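PDB 1M1S: WR4 from Caenorhabditis elegans, which is of unknown function but belongs to the major sperm protein family, as a sperm-specific class P protein with an immunoglobulin-like beta fold. Local coordinates for residues Q85-P90 / A104-I109. Residues are numbered along the deposited sequence; the frame is centred on the assembly and turned at random.
Sequences QYAEVP and AQQGEI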
# COMPACT_ATOMS: atom_id res chain seq x y z
N GLN A 85 -1.59 0.76 5.91
CA GLN A 85 -2.22 0.38 7.17
C GLN A 85 -3.23 -0.69 6.82
O GLN A 85 -3.76 -0.67 5.70
CB GLN A 85 -2.95 1.56 7.81
CG GLN A 85 -2.08 2.76 8.17
CD GLN A 85 -2.78 3.73 9.12
OE1 GLN A 85 -4.00 3.89 9.06
NE2 GLN A 85 -2.00 4.36 10.02
N TYR A 86 -3.47 -1.64 7.72
CA TYR A 86 -4.47 -2.69 7.46
C TYR A 86 -5.39 -2.92 8.64
O TYR A 86 -5.16 -2.40 9.72
CB TYR A 86 -3.85 -4.03 7.02
CG TYR A 86 -2.81 -4.59 7.95
CD1 TYR A 86 -3.16 -5.44 9.02
CD2 TYR A 86 -1.47 -4.25 7.77
CE1 TYR A 86 -2.17 -5.92 9.89
CE2 TYR A 86 -0.50 -4.73 8.62
CZ TYR A 86 -0.84 -5.55 9.67
OH TYR A 86 0.16 -5.93 10.52
N ALA A 87 -6.41 -3.73 8.43
CA ALA A 87 -7.35 -4.01 9.50
C ALA A 87 -8.08 -5.25 9.09
O ALA A 87 -8.23 -5.48 7.91
CB ALA A 87 -8.33 -2.86 9.60
N GLU A 88 -8.54 -6.04 10.05
CA GLU A 88 -9.30 -7.25 9.75
C GLU A 88 -10.74 -6.86 9.55
O GLU A 88 -11.24 -5.98 10.24
CB GLU A 88 -9.21 -8.22 10.90
CG GLU A 88 -7.90 -8.92 10.91
CD GLU A 88 -7.50 -9.31 12.31
OE1 GLU A 88 -8.40 -9.56 13.13
OE2 GLU A 88 -6.27 -9.35 12.58
N VAL A 89 -11.40 -7.49 8.58
CA VAL A 89 -12.79 -7.14 8.32
C VAL A 89 -13.69 -8.36 8.05
O VAL A 89 -13.25 -9.36 7.46
CB VAL A 89 -12.90 -6.15 7.11
CG1 VAL A 89 -12.22 -4.83 7.43
CG2 VAL A 89 -12.31 -6.75 5.85
N PRO A 90 -14.96 -8.29 8.52
CA PRO A 90 -15.87 -9.42 8.28
C PRO A 90 -16.16 -9.42 6.81
O PRO A 90 -16.13 -8.35 6.17
CB PRO A 90 -17.13 -9.01 9.02
CG PRO A 90 -16.64 -8.06 10.05
CD PRO A 90 -15.65 -7.25 9.30
N ALA A 104 -9.37 1.88 13.17
CA ALA A 104 -9.13 0.47 13.39
C ALA A 104 -7.86 -0.13 12.78
O ALA A 104 -7.75 -1.36 12.62
CB ALA A 104 -10.37 -0.34 12.99
N GLN A 105 -6.90 0.71 12.40
CA GLN A 105 -5.63 0.19 11.87
C GLN A 105 -4.99 -0.78 12.89
O GLN A 105 -4.93 -0.50 14.09
CB GLN A 105 -4.66 1.35 11.56
CG GLN A 105 -4.38 2.31 12.71
CD GLN A 105 -5.41 3.40 12.84
OE1 GLN A 105 -6.58 3.13 13.09
NE2 GLN A 105 -4.98 4.63 12.64
N GLN A 106 -4.57 -1.95 12.39
CA GLN A 106 -3.97 -2.99 13.22
C GLN A 106 -2.49 -3.18 12.92
O GLN A 106 -1.83 -4.02 13.52
CB GLN A 106 -4.68 -4.33 12.98
CG GLN A 106 -6.11 -4.41 13.47
CD GLN A 106 -6.85 -5.61 12.89
OE1 GLN A 106 -6.22 -6.56 12.41
NE2 GLN A 106 -8.17 -5.53 12.86
N GLY A 107 -1.98 -2.44 11.95
CA GLY A 107 -0.58 -2.54 11.59
C GLY A 107 -0.22 -1.77 10.34
O GLY A 107 -1.09 -1.43 9.54
N GLU A 108 1.07 -1.49 10.17
CA GLU A 108 1.53 -0.75 9.00
C GLU A 108 2.89 -1.19 8.50
O GLU A 108 3.78 -1.51 9.29
CB GLU A 108 1.54 0.77 9.25
CG GLU A 108 2.02 1.21 10.64
CD GLU A 108 2.22 2.73 10.79
OE1 GLU A 108 3.39 3.16 10.64
OE2 GLU A 108 1.24 3.47 11.11
N ILE A 109 3.00 -1.25 7.18
CA ILE A 109 4.23 -1.60 6.49
C ILE A 109 4.67 -0.32 5.76
O ILE A 109 3.82 0.46 5.29
CB ILE A 109 3.99 -2.76 5.50
CG1 ILE A 109 4.24 -4.12 6.17
CG2 ILE A 109 4.91 -2.66 4.32
CD1 ILE A 109 3.30 -4.50 7.27
O HOH W 1 -1.29 -7.08 12.75
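Tyr86 lays its ring against the backbone of Gly107, whose CA stands 4.0 Å from the ring centroid and 28° off the normal, a CH-pi contact over the face. Ile109 CD1 reaches the ring edge, 4.0 Å from Tyr86 CE2. Gly107 O also sits over the ring face, 3.4 Å from Tyr86 CD2, and accepts a bent bond (147°) from Tyr86 N at 3.0 Å. Gln106 N gives a straighter one (170°) to Tyr86 O at 2.8 Å. This is the tight part, where strand 79-89 pairs antiparallel with strand 107-115 and the residues leading into it, while strand 38-45 bonds along its other side.

Toward solvent the exposed chains of Glu88 and Gln106 meet by their polar ends, crossing at about a right angle. One water bridges, accepting from Tyr86 OH at 2.9 Å and donating to Gln106 O at 3.2 Å. An alanine at Tyr86 would probably strip the ring face from Gly107 CA and its edge from Ile109 CD1, and take the hydroxyl from the water. Main-chain bonds plus one ring face over a glycine thus join neighbouring strands of the MSP domain's beta fold, with exposed polar side chains on the solvent side.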